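Local structure of putative phosphatase/phosphodiesterase MPN_349 (Mycoplasma pneumoniae M129, 1T71) at residues Ile8-Val13 against Asn20-Asn25; Lys54-Leu59 against Asn65-Gly70; Asn136-Leu141 against Cys169-Gly174; Glu143-Arg148 against Asp173-Thr178; Asn122-Gly125 against Pro129-Phe132. The protein binds two iron ions and is a putative metallophosphatase, possibly acting as a phosphodiesterase on 2',3'-cyclic nucleotides. All blocks are in the same frame, centred on the assembly; numbering follows the deposited sequence.

Contact 1: residues Ile8-Val13 against Asn20-Asn25. With FE (Fe (III) ion), chain B.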
# COMPACT_ATOMS: atom_id res chain seq x y z
N ILE A 8 -5.76 -5.17 9.42
CA ILE A 8 -4.46 -5.62 8.95
C ILE A 8 -4.24 -4.91 7.62
O ILE A 8 -5.05 -5.06 6.70
CB ILE A 8 -4.40 -7.15 8.70
CG1 ILE A 8 -4.22 -7.89 10.02
CG2 ILE A 8 -3.24 -7.48 7.75
CD1 ILE A 8 -4.16 -9.42 9.87
N PHE A 9 -3.17 -4.12 7.53
CA PHE A 9 -2.86 -3.40 6.30
C PHE A 9 -1.52 -3.89 5.75
O PHE A 9 -0.50 -3.82 6.44
CB PHE A 9 -2.80 -1.89 6.56
CG PHE A 9 -2.58 -1.07 5.33
CD1 PHE A 9 -1.34 -1.04 4.70
CD2 PHE A 9 -3.63 -0.36 4.75
CE1 PHE A 9 -1.15 -0.33 3.51
CE2 PHE A 9 -3.45 0.34 3.56
CZ PHE A 9 -2.21 0.36 2.94
N LEU A 10 -1.52 -4.40 4.52
CA LEU A 10 -0.30 -4.91 3.90
C LEU A 10 0.21 -3.97 2.81
O LEU A 10 -0.58 -3.40 2.05
CB LEU A 10 -0.55 -6.30 3.30
CG LEU A 10 -1.13 -7.37 4.24
CD1 LEU A 10 -1.05 -8.74 3.56
CD2 LEU A 10 -0.37 -7.40 5.54
N GLY A 11 1.53 -3.82 2.74
CA GLY A 11 2.14 -2.94 1.76
C GLY A 11 2.16 -3.48 0.34
O GLY A 11 1.82 -4.64 0.09
N ASP A 12 2.59 -2.63 -0.59
CA ASP A 12 2.67 -2.94 -2.02
C ASP A 12 2.86 -4.40 -2.38
O ASP A 12 3.92 -4.97 -2.13
CB ASP A 12 3.79 -2.13 -2.68
CG ASP A 12 3.59 -0.63 -2.54
OD1 ASP A 12 3.28 -0.17 -1.41
OD2 ASP A 12 3.75 0.08 -3.56
N VAL A 13 1.84 -5.00 -2.99
CA VAL A 13 1.90 -6.39 -3.44
C VAL A 13 2.71 -6.36 -4.73
O VAL A 13 2.37 -5.65 -5.67
CB VAL A 13 0.49 -6.95 -3.75
CG1 VAL A 13 0.61 -8.35 -4.32
CG2 VAL A 13 -0.34 -6.97 -2.49
N ASN A 20 2.02 -14.98 -3.69
CA ASN A 20 2.18 -16.24 -2.99
C ASN A 20 2.39 -16.16 -1.48
O ASN A 20 1.81 -16.95 -0.73
CB ASN A 20 3.30 -17.06 -3.63
CG ASN A 20 2.89 -17.66 -4.95
OD1 ASN A 20 3.74 -18.01 -5.78
ND2 ASN A 20 1.58 -17.78 -5.17
N ILE A 21 3.22 -15.23 -1.02
CA ILE A 21 3.45 -15.17 0.41
C ILE A 21 2.20 -14.68 1.14
O ILE A 21 2.00 -14.98 2.32
CB ILE A 21 4.67 -14.28 0.76
CG1 ILE A 21 5.02 -14.45 2.24
CG2 ILE A 21 4.38 -12.81 0.43
CD1 ILE A 21 6.35 -13.82 2.64
N ILE A 22 1.34 -13.94 0.44
CA ILE A 22 0.11 -13.46 1.05
C ILE A 22 -0.92 -14.59 1.12
O ILE A 22 -1.63 -14.74 2.12
CB ILE A 22 -0.50 -12.28 0.25
CG1 ILE A 22 0.34 -11.02 0.47
CG2 ILE A 22 -1.95 -12.05 0.68
CD1 ILE A 22 -0.19 -9.79 -0.22
N LYS A 23 -0.98 -15.39 0.07
CA LYS A 23 -1.92 -16.51 0.04
C LYS A 23 -1.55 -17.54 1.12
O LYS A 23 -2.41 -18.09 1.78
CB LYS A 23 -1.91 -17.18 -1.34
CG LYS A 23 -2.92 -18.31 -1.49
CD LYS A 23 -4.30 -17.83 -1.06
CE LYS A 23 -5.36 -18.92 -1.22
NZ LYS A 23 -5.55 -19.30 -2.64
N ASN A 24 -0.25 -17.76 1.29
CA ASN A 24 0.24 -18.73 2.27
C ASN A 24 0.29 -18.25 3.72
O ASN A 24 0.67 -19.03 4.59
CB ASN A 24 1.65 -19.18 1.88
CG ASN A 24 1.70 -19.92 0.56
OD1 ASN A 24 2.78 -20.20 0.04
ND2 ASN A 24 0.53 -20.25 0.02
N ASN A 25 -0.09 -17.01 3.99
CA ASN A 25 -0.02 -16.51 5.37
C ASN A 25 -1.19 -15.68 5.88
O ASN A 25 -1.35 -15.51 7.09
CB ASN A 25 1.27 -15.70 5.56
CG ASN A 25 2.52 -16.54 5.41
OD1 ASN A 25 2.91 -17.25 6.33
ND2 ASN A 25 3.15 -16.46 4.24
FE FE B . 5.06 0.13 -5.33
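Ile-22 of helix 15-23 meets Leu-10 and Val-13 through its terminal methyl group. The tight part is the pair Ile-22 CD1 and Val-13 CG2, which lie 3.6 Å apart. These two side chains run at about a right angle to each other. Leu-10 comes from the strand to meet Ile-22 tip to tip, and its CD1 stands 4.0 Å from Ile-22 CD1. The delta arm of Ile-22 is fully extended (chi2 -178°), which carries CD1 down to both partners. All three residues are buried, and no hydrogen bond crosses between the two segments.

The far side of the helix turn is looser and partly open to solvent. Lys-23 is exposed there, and its NZ forms a salt bridge with Glu-61. At the helix end, Asn-25 ND2 gives a nearly straight hydrogen bond of 2.7 Å to Ile-21 O. It reaches the carbonyl in its plane, on a lone pair.

Between Leu-10 and Val-13 the chain turns Asp-12 to the metal site. Asp-12 OD2 binds an iron(III) ion at 2.2 Å, and Glu-43 binds the same ion. The apolar contact thus lies beside a metal ligand carried just after strand 6-10, as in calcineurin-like metallophosphatases. Strand 6-10 runs beside strands 37-41 and 241-249. Leu-243 of the latter touches both Leu-10 and Ile-22, while Val-40 of strand 37-41 packs on Leu-10 and Val-13.

Contact 2: residues Lys54-Leu59 against Asn65-Gly70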
# COMPACT_ATOMS: atom_id res chain seq x y z
N LYS A 54 -7.68 -11.10 -13.29
CA LYS A 54 -7.30 -12.41 -12.78
C LYS A 54 -6.66 -12.25 -11.40
O LYS A 54 -7.06 -12.91 -10.45
CB LYS A 54 -6.30 -13.07 -13.73
CG LYS A 54 -5.91 -14.50 -13.35
CD LYS A 54 -4.76 -15.04 -14.22
CE LYS A 54 -3.49 -14.20 -14.03
NZ LYS A 54 -2.31 -14.69 -14.80
N HIS A 55 -5.69 -11.35 -11.30
CA HIS A 55 -5.01 -11.14 -10.03
C HIS A 55 -5.88 -10.46 -8.98
O HIS A 55 -5.69 -10.68 -7.77
CB HIS A 55 -3.71 -10.39 -10.27
CG HIS A 55 -2.69 -11.22 -11.00
ND1 HIS A 55 -1.66 -10.67 -11.73
CD2 HIS A 55 -2.56 -12.56 -11.12
CE1 HIS A 55 -0.94 -11.64 -12.27
NE2 HIS A 55 -1.47 -12.80 -11.91
N TYR A 56 -6.83 -9.65 -9.42
CA TYR A 56 -7.72 -8.98 -8.48
C TYR A 56 -8.57 -10.05 -7.79
O TYR A 56 -8.78 -10.01 -6.58
CB TYR A 56 -8.62 -7.98 -9.20
CG TYR A 56 -9.86 -7.62 -8.40
CD1 TYR A 56 -11.03 -8.38 -8.51
CD2 TYR A 56 -9.86 -6.55 -7.51
CE1 TYR A 56 -12.16 -8.08 -7.74
CE2 TYR A 56 -10.98 -6.25 -6.74
CZ TYR A 56 -12.13 -7.02 -6.86
OH TYR A 56 -13.22 -6.73 -6.08
N GLU A 57 -9.05 -11.02 -8.56
CA GLU A 57 -9.86 -12.08 -7.96
C GLU A 57 -8.99 -12.97 -7.08
O GLU A 57 -9.43 -13.43 -6.03
CB GLU A 57 -10.58 -12.89 -9.05
CG GLU A 57 -11.71 -12.12 -9.75
CD GLU A 57 -12.80 -11.60 -8.79
OE1 GLU A 57 -13.70 -10.86 -9.25
OE2 GLU A 57 -12.77 -11.95 -7.59
N PHE A 58 -7.74 -13.19 -7.48
CA PHE A 58 -6.82 -13.99 -6.68
C PHE A 58 -6.69 -13.38 -5.28
O PHE A 58 -6.85 -14.06 -4.26
CB PHE A 58 -5.44 -14.05 -7.33
CG PHE A 58 -4.40 -14.75 -6.49
CD1 PHE A 58 -4.07 -16.07 -6.73
CD2 PHE A 58 -3.78 -14.08 -5.43
CE1 PHE A 58 -3.13 -16.73 -5.93
CE2 PHE A 58 -2.85 -14.72 -4.63
CZ PHE A 58 -2.52 -16.05 -4.88
N LEU A 59 -6.38 -12.08 -5.23
CA LEU A 59 -6.23 -11.39 -3.95
C LEU A 59 -7.52 -11.46 -3.17
O LEU A 59 -7.53 -11.65 -1.95
CB LEU A 59 -5.84 -9.92 -4.18
CG LEU A 59 -4.41 -9.66 -4.65
CD1 LEU A 59 -4.21 -8.16 -4.84
CD2 LEU A 59 -3.42 -10.22 -3.63
N ASN A 65 -9.93 -7.79 1.70
CA ASN A 65 -11.24 -7.15 1.68
C ASN A 65 -11.27 -5.85 0.89
O ASN A 65 -12.24 -5.58 0.17
CB ASN A 65 -11.72 -6.86 3.10
CG ASN A 65 -11.91 -8.11 3.91
OD1 ASN A 65 -12.67 -9.00 3.51
ND2 ASN A 65 -11.23 -8.20 5.04
N TYR A 66 -10.23 -5.04 1.04
CA TYR A 66 -10.17 -3.76 0.33
C TYR A 66 -8.79 -3.52 -0.28
O TYR A 66 -7.78 -4.04 0.21
CB TYR A 66 -10.54 -2.63 1.29
CG TYR A 66 -11.99 -2.68 1.71
CD1 TYR A 66 -12.99 -2.19 0.88
CD2 TYR A 66 -12.37 -3.26 2.93
CE1 TYR A 66 -14.34 -2.27 1.23
CE2 TYR A 66 -13.72 -3.35 3.29
CZ TYR A 66 -14.70 -2.85 2.44
OH TYR A 66 -16.03 -2.93 2.77
N ILE A 67 -8.74 -2.73 -1.34
CA ILE A 67 -7.49 -2.47 -2.03
C ILE A 67 -7.22 -0.99 -2.31
O ILE A 67 -8.12 -0.25 -2.71
CB ILE A 67 -7.48 -3.22 -3.38
CG1 ILE A 67 -7.35 -4.73 -3.14
CG2 ILE A 67 -6.35 -2.73 -4.26
CD1 ILE A 67 -7.35 -5.55 -4.42
N THR A 68 -5.97 -0.57 -2.08
CA THR A 68 -5.55 0.80 -2.36
C THR A 68 -4.47 0.68 -3.43
O THR A 68 -3.89 -0.40 -3.58
CB THR A 68 -4.99 1.52 -1.09
OG1 THR A 68 -3.91 0.76 -0.54
CG2 THR A 68 -6.08 1.67 -0.04
N MET A 69 -4.18 1.75 -4.17
CA MET A 69 -3.18 1.68 -5.23
C MET A 69 -2.09 2.75 -5.18
O MET A 69 -1.71 3.20 -4.10
CB MET A 69 -3.88 1.70 -6.59
CG MET A 69 -4.84 0.54 -6.84
SD MET A 69 -4.01 -1.03 -7.25
CE MET A 69 -3.90 -1.71 -5.79
N GLY A 70 -1.57 3.13 -6.34
CA GLY A 70 -0.51 4.12 -6.38
C GLY A 70 -0.19 4.70 -7.75
O GLY A 70 -1.09 5.04 -8.52
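Ile-67 CD1 meets Tyr-56 and Leu-59, one helical turn apart on helix 53-62. Across the contact everything is apolar. Ile-67 CD1 lies 4.1 Å from Tyr-56 CD2, and the two side chains cross at a slant. The same methyl is 4.1 Å from Leu-59 CD1, with these side chains at about a right angle. Ile-67 reaches that far because its delta arm is extended (chi2 179°). Tyr-56 brings its ring in by another route: CG stands opposite the backbone N (chi1 160°), and the ring comes nearer to the strand than its CB direction alone would suggest. Both distances are ordinary van der Waals spacing.

Polar interactions lie outside this patch. Tyr-56 OH is hydrogen-bonded to Asp-88 OD1, so the phenol has a polar partner while the ring carbon packs on Ile-67. Within the helix, the backbone bonds Phe-58 N to Lys-54 O (3.1 Å) and Leu-59 N to His-55 O (3.0 Å) keep the turn regular. The backbone of Ile-67 is bonded to Asp-88 and Val-90, next to strand 89-90.

The contact closes the second half of the beta-alpha-beta crossover formed by strand 37-41, helix 53-62 and strand 66-68. Its three touching residues are buried. Between these two segments the fit is therefore by packing and exclusion of water, and the directed bond of Tyr-56 goes to Asp-88 instead.

Contact 3: residues Asn136-Leu141 against Cys169-Gly174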
# COMPACT_ATOMS: atom_id res chain seq x y z
N ASN A 136 -2.91 18.90 -5.36
CA ASN A 136 -2.25 18.84 -4.06
C ASN A 136 -2.93 17.89 -3.06
O ASN A 136 -4.10 18.06 -2.73
CB ASN A 136 -2.18 20.24 -3.45
CG ASN A 136 -1.18 20.33 -2.32
OD1 ASN A 136 -0.05 20.78 -2.51
ND2 ASN A 136 -1.58 19.89 -1.14
N PRO A 137 -2.18 16.89 -2.54
CA PRO A 137 -2.66 15.89 -1.58
C PRO A 137 -3.16 16.54 -0.29
O PRO A 137 -4.20 16.16 0.25
CB PRO A 137 -1.44 15.01 -1.32
CG PRO A 137 -0.48 15.36 -2.42
CD PRO A 137 -0.71 16.80 -2.67
N PHE A 138 -2.39 17.50 0.21
CA PHE A 138 -2.73 18.20 1.45
C PHE A 138 -4.08 18.91 1.30
O PHE A 138 -4.97 18.74 2.14
CB PHE A 138 -1.64 19.23 1.79
CG PHE A 138 -0.34 18.62 2.23
CD1 PHE A 138 -0.04 18.48 3.58
CD2 PHE A 138 0.58 18.16 1.29
CE1 PHE A 138 1.15 17.89 3.99
CE2 PHE A 138 1.78 17.56 1.70
CZ PHE A 138 2.07 17.43 3.05
N LYS A 139 -4.22 19.69 0.24
CA LYS A 139 -5.46 20.41 0.01
C LYS A 139 -6.63 19.46 -0.22
O LYS A 139 -7.69 19.62 0.37
CB LYS A 139 -5.30 21.37 -1.17
CG LYS A 139 -4.18 22.37 -0.96
CD LYS A 139 -4.13 23.44 -2.02
CE LYS A 139 -3.01 24.41 -1.73
NZ LYS A 139 -2.96 25.53 -2.71
N VAL A 140 -6.43 18.46 -1.07
CA VAL A 140 -7.49 17.49 -1.37
C VAL A 140 -8.03 16.78 -0.13
O VAL A 140 -9.24 16.72 0.07
CB VAL A 140 -7.01 16.41 -2.37
CG1 VAL A 140 -8.05 15.29 -2.47
CG2 VAL A 140 -6.79 17.03 -3.74
N LEU A 141 -7.13 16.25 0.69
CA LEU A 141 -7.56 15.53 1.89
C LEU A 141 -8.22 16.46 2.89
O LEU A 141 -9.15 16.06 3.58
CB LEU A 141 -6.37 14.80 2.52
CG LEU A 141 -6.66 13.78 3.63
CD1 LEU A 141 -6.78 14.47 4.95
CD2 LEU A 141 -7.93 12.99 3.32
N CYS A 169 2.00 13.79 7.99
CA CYS A 169 1.67 13.27 9.31
C CYS A 169 1.40 14.43 10.27
O CYS A 169 0.45 14.41 11.05
CB CYS A 169 2.84 12.43 9.85
SG CYS A 169 2.64 11.88 11.58
N MET A 170 2.26 15.43 10.22
CA MET A 170 2.14 16.58 11.09
C MET A 170 0.88 17.40 10.80
O MET A 170 0.28 17.97 11.71
CB MET A 170 3.38 17.47 10.96
CG MET A 170 3.87 18.00 12.28
SD MET A 170 4.84 16.82 13.24
CE MET A 170 3.68 15.49 13.55
N ALA A 171 0.49 17.44 9.54
CA ALA A 171 -0.68 18.19 9.13
C ALA A 171 -2.02 17.55 9.53
O ALA A 171 -2.92 18.25 9.99
CB ALA A 171 -0.66 18.41 7.63
N PHE A 172 -2.15 16.24 9.36
CA PHE A 172 -3.42 15.57 9.65
C PHE A 172 -3.45 14.62 10.84
O PHE A 172 -4.43 13.89 11.02
CB PHE A 172 -3.89 14.80 8.41
CG PHE A 172 -4.00 15.64 7.17
CD1 PHE A 172 -2.97 15.70 6.25
CD2 PHE A 172 -5.15 16.40 6.94
CE1 PHE A 172 -3.07 16.49 5.10
CE2 PHE A 172 -5.27 17.20 5.80
CZ PHE A 172 -4.22 17.24 4.88
N ASP A 173 -2.42 14.62 11.67
CA ASP A 173 -2.35 13.71 12.80
C ASP A 173 -3.64 13.31 13.51
O ASP A 173 -4.00 12.13 13.52
CB ASP A 173 -1.35 14.20 13.85
CG ASP A 173 -1.11 13.17 14.95
OD1 ASP A 173 -0.27 13.41 15.84
OD2 ASP A 173 -1.77 12.11 14.93
N GLY A 174 -4.37 14.24 14.10
CA GLY A 174 -5.57 13.79 14.79
C GLY A 174 -6.87 13.82 14.00
O GLY A 174 -7.89 13.34 14.47
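Two helices, 137-145 and 162-172, pack side by side against the mixed sheet that contains strands 117-124 and 152-158, in the alpha/beta fold of this calcineurin-like protein. Phe-172 is wedged between Phe-138 and Leu-141 of the first helix. Leu-141 lies over one face of its ring. Leu-141 CD1 sits 3.1 Å above the Phe-172 ring plane, offset toward the rim, in a CH-pi contact 3.5 Å from the ring centroid. This is tighter than normal carbon packing, and the exact spacing is doubtful. The two side chains lie alongside, running in opposing senses. The chi1 of Leu-141 (-169°) swings CG to the side away from its own backbone N, which sends the branched end along the ring.

Phe-138 takes a different position. Its side chain and that of Phe-172 cross at a slant, with CD1 of Phe-138 3.9 Å from CE1 of Phe-172. Ala-171 CB lies at the edge of the Phe-138 ring, near its plane, 4.1 Å from CE1. Here the contact runs out to solvent, for Ala-171 is exposed and Phe-138 only partly buried.

Phe-168, one turn earlier on helix 162-172, extends the aromatic cluster: it meets Phe-138 edge-to-face and Phe-172 at about 45°. On the sheet side, Leu-141 touches Leu-123 and His-153. At its edge, the Phe-172 ring points CZ at the backbone of the other helix, 3.2 Å from Phe-138 O.

Contact 4: residues Glu143-Arg148 against Asp173-Thr178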
# COMPACT_ATOMS: atom_id res chain seq x y z
N GLU A 143 -10.05 19.19 2.27
CA GLU A 143 -11.42 19.41 1.82
C GLU A 143 -12.31 18.21 2.12
O GLU A 143 -13.46 18.36 2.53
CB GLU A 143 -11.46 19.68 0.31
CG GLU A 143 -11.18 21.11 -0.07
CD GLU A 143 -11.90 21.49 -1.35
OE1 GLU A 143 -11.78 22.67 -1.77
OE2 GLU A 143 -12.59 20.62 -1.94
N LEU A 144 -11.78 17.01 1.88
CA LEU A 144 -12.54 15.80 2.14
C LEU A 144 -12.86 15.71 3.63
O LEU A 144 -13.98 15.39 4.01
CB LEU A 144 -11.74 14.56 1.70
CG LEU A 144 -12.49 13.23 1.75
CD1 LEU A 144 -13.63 13.24 0.74
CD2 LEU A 144 -11.52 12.09 1.43
N ILE A 145 -11.87 16.00 4.47
CA ILE A 145 -12.05 15.95 5.92
C ILE A 145 -13.17 16.89 6.36
O ILE A 145 -14.01 16.53 7.19
CB ILE A 145 -10.77 16.37 6.68
CG1 ILE A 145 -9.63 15.40 6.39
CG2 ILE A 145 -11.06 16.43 8.19
CD1 ILE A 145 -9.87 13.99 6.86
N LEU A 146 -13.16 18.10 5.82
CA LEU A 146 -14.16 19.10 6.17
C LEU A 146 -15.57 18.67 5.78
O LEU A 146 -16.56 19.29 6.19
CB LEU A 146 -13.81 20.45 5.53
CG LEU A 146 -12.47 21.03 6.01
CD1 LEU A 146 -12.16 22.32 5.26
CD2 LEU A 146 -12.54 21.28 7.50
N LYS A 147 -15.67 17.61 4.98
CA LYS A 147 -16.97 17.08 4.57
C LYS A 147 -17.57 16.36 5.78
O LYS A 147 -18.78 16.13 5.85
CB LYS A 147 -16.78 16.13 3.39
CG LYS A 147 -18.00 15.32 3.01
CD LYS A 147 -18.15 14.10 3.90
CE LYS A 147 -16.98 13.14 3.74
NZ LYS A 147 -16.85 12.68 2.34
N ARG A 148 -16.71 16.01 6.73
CA ARG A 148 -17.09 15.36 7.99
C ARG A 148 -18.07 14.18 7.93
O ARG A 148 -19.07 14.18 8.65
CB ARG A 148 -17.67 16.40 8.94
CG ARG A 148 -16.81 17.63 9.15
CD ARG A 148 -15.45 17.27 9.74
NE ARG A 148 -14.84 18.43 10.39
CZ ARG A 148 -15.36 19.04 11.45
NH1 ARG A 148 -16.49 18.60 12.00
NH2 ARG A 148 -14.75 20.10 11.97
N ASP A 173 -2.42 14.62 11.67
CA ASP A 173 -2.35 13.71 12.80
C ASP A 173 -3.64 13.31 13.51
O ASP A 173 -4.00 12.13 13.52
CB ASP A 173 -1.35 14.20 13.85
CG ASP A 173 -1.11 13.17 14.95
OD1 ASP A 173 -0.27 13.41 15.84
OD2 ASP A 173 -1.77 12.11 14.93
N GLY A 174 -4.37 14.24 14.10
CA GLY A 174 -5.57 13.79 14.79
C GLY A 174 -6.87 13.82 14.00
O GLY A 174 -7.89 13.34 14.47
N TYR A 175 -6.82 14.38 12.80
CA TYR A 175 -8.00 14.51 11.95
C TYR A 175 -8.37 13.24 11.19
O TYR A 175 -9.39 13.21 10.50
CB TYR A 175 -7.80 15.66 10.98
CG TYR A 175 -7.74 17.00 11.67
CD1 TYR A 175 -8.86 17.82 11.73
CD2 TYR A 175 -6.57 17.43 12.29
CE1 TYR A 175 -8.83 19.04 12.41
CE2 TYR A 175 -6.52 18.64 12.97
CZ TYR A 175 -7.66 19.44 13.02
OH TYR A 175 -7.64 20.64 13.70
N VAL A 176 -7.55 12.21 11.32
CA VAL A 176 -7.78 10.94 10.65
C VAL A 176 -7.39 9.79 11.57
O VAL A 176 -6.70 10.00 12.57
CB VAL A 176 -6.97 10.89 9.32
CG1 VAL A 176 -6.64 9.48 8.94
CG2 VAL A 176 -7.79 11.55 8.20
N THR A 177 -7.84 8.58 11.25
CA THR A 177 -7.53 7.42 12.06
C THR A 177 -6.10 6.92 11.81
O THR A 177 -5.34 6.71 12.74
CB THR A 177 -8.51 6.26 11.78
OG1 THR A 177 -9.85 6.74 11.88
CG2 THR A 177 -8.30 5.13 12.78
N THR A 178 -5.75 6.72 10.54
CA THR A 178 -4.40 6.26 10.22
C THR A 178 -3.80 6.96 9.01
O THR A 178 -4.51 7.36 8.08
CB THR A 178 -4.35 4.73 9.93
OG1 THR A 178 -4.91 4.45 8.65
CG2 THR A 178 -5.12 3.95 10.98
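Ile-145 CD1 packs against Val-176 CG2 at 3.5 Å, tighter than usual for two methyl carbons. The side chains cross at about a right angle. The same CD1 of Ile-145 also lies 3.8 Å from Tyr-175 O, so it sits against both side chain and backbone of the loop. A second branch, Ile-145 CG2, is 4.4 Å from Tyr-175 CB, on the exposed side of the contact. The bend in the delta arm of Ile-145 (chi2 -64°) turns CD1 to Val-176 and to Tyr-175 O.

The next shell fixes the two backbones. Past Ile-145 the chain makes a type I beta turn to Arg-148, closed by Arg-148 N to Ile-145 O at 2.8 Å. Arg-148 then has positive phi (46°) and leaves the helical path. On the loop side, Val-176 O is hydrogen-bonded to Ser-198 OG, which also bonds Asp-173 O. Thr-177 is tied to His-153 of strand 152-158, and the side chains of Ile-145 and Val-176 both touch that histidine.

The contact thus joins the end of helix 137-145 to the loop that leads into strand 178-182. No hydrogen bond crosses it. The close methyl pair meets a loop already fixed by its own hydrogen bonds to Ser-198 and His-153.

Contact 5: residues Asn122-Gly125 against Pro129-Phe132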
# COMPACT_ATOMS: atom_id res chain seq x y z
N ASN A 122 -6.94 7.01 -0.72
CA ASN A 122 -5.63 6.77 -1.32
C ASN A 122 -5.20 8.07 -2.00
O ASN A 122 -5.99 8.69 -2.71
CB ASN A 122 -5.76 5.61 -2.34
CG ASN A 122 -4.44 5.25 -3.03
OD1 ASN A 122 -3.35 5.32 -2.43
ND2 ASN A 122 -4.54 4.83 -4.29
N LEU A 123 -3.96 8.48 -1.77
CA LEU A 123 -3.45 9.72 -2.37
C LEU A 123 -2.02 9.54 -2.88
O LEU A 123 -1.29 8.67 -2.42
CB LEU A 123 -3.47 10.84 -1.33
CG LEU A 123 -4.82 11.32 -0.81
CD1 LEU A 123 -4.67 11.85 0.61
CD2 LEU A 123 -5.38 12.39 -1.73
N LEU A 124 -1.64 10.38 -3.84
CA LEU A 124 -0.30 10.36 -4.42
C LEU A 124 0.51 11.55 -3.91
O LEU A 124 0.06 12.70 -3.96
CB LEU A 124 -0.37 10.41 -5.95
CG LEU A 124 -0.44 9.08 -6.70
CD1 LEU A 124 -0.91 9.31 -8.13
CD2 LEU A 124 0.93 8.42 -6.70
N GLY A 125 1.70 11.28 -3.41
CA GLY A 125 2.55 12.34 -2.90
C GLY A 125 3.04 13.21 -4.04
O GLY A 125 3.21 12.74 -5.16
N PRO A 129 7.45 11.13 -8.99
CA PRO A 129 7.50 11.56 -10.40
C PRO A 129 6.41 10.83 -11.16
O PRO A 129 6.36 9.60 -11.14
CB PRO A 129 8.90 11.11 -10.84
CG PRO A 129 9.68 11.05 -9.56
CD PRO A 129 8.69 10.44 -8.61
N LEU A 130 5.53 11.57 -11.82
CA LEU A 130 4.43 10.98 -12.58
C LEU A 130 4.39 11.46 -14.03
O LEU A 130 4.87 12.55 -14.35
CB LEU A 130 3.08 11.32 -11.94
CG LEU A 130 2.53 10.56 -10.71
CD1 LEU A 130 3.31 9.27 -10.51
CD2 LEU A 130 2.61 11.45 -9.49
N PRO A 131 3.81 10.65 -14.93
CA PRO A 131 3.67 10.94 -16.36
C PRO A 131 2.52 11.92 -16.57
O PRO A 131 2.39 12.52 -17.63
CB PRO A 131 3.33 9.58 -16.97
CG PRO A 131 3.77 8.58 -15.93
CD PRO A 131 3.41 9.26 -14.65
N PHE A 132 1.69 12.06 -15.55
CA PHE A 132 0.54 12.95 -15.61
C PHE A 132 0.57 13.96 -14.46
O PHE A 132 1.44 13.91 -13.60
CB PHE A 132 -0.76 12.14 -15.51
CG PHE A 132 -0.81 11.23 -14.33
CD1 PHE A 132 -0.23 9.96 -14.39
CD2 PHE A 132 -1.38 11.64 -13.13
CE1 PHE A 132 -0.22 9.13 -13.27
CE2 PHE A 132 -1.38 10.81 -12.01
CZ PHE A 132 -0.79 9.55 -12.08
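Leu-124 points its CD1 at the rim of the Phe-132 ring, close to the ring plane. Leu-124 CD1 is 4.0 Å from Phe-132 CZ and 4.2 Å from its CE2, so it meets the far end of the ring and not its face. The two side chains cross at about a right angle. Phe-132 has CG placed between the backbone N and the carbonyl carbon (chi1 53°), a less roomy setting that brings the ring back over its own segment. One face of the ring then receives Leu-130 CB, 4.1 Å above the plane and over the centre. Leu-130 completes the triangle from another direction: its CD2 is 4.3 Å from Leu-124 CD1. No hydrogen bond joins the two segments, so three apolar side chains hold the loop to the strand end.

The iron site is close by. Leu-124 touches His-158 and Leu-130 touches Asn-71, and both of these bind iron. The loop therefore packs beside metal ligands without supplying one in these segments. Further out, Phe-99 stacks on Phe-132, and Trp-74 meets the same ring nearly at right angles. Strand 117-124 lies next to strand 152-158, to which Leu-123 and Gly-125 are joined by backbone hydrogen bonds, and the loop 129-132 leads on to helix 137-145.

In the fold
Contacts 1 and 2 are buried and share the sheet of strands 6-10, 37-41 and 66-68. Each packs an aliphatic residue of that sheet on a helix, and they touch through Lys-23 and Phe-58. Contacts 3 and 4 lie nearer the surface and both use helix 137-145, with their centres about 8 Å apart. Contact 3 is rich in aromatic rings, whereas contact 4 rests mainly on one isoleucine. Contact 5 is partly buried and links the regions: it touches contact 2 at Gly-70 and Leu-124, and contact 3 at Leu-124 and Pro-137. Contact 1 holds an iron ligand and contact 5 lies beside two others, while contacts 3 and 4 are remote from the metals.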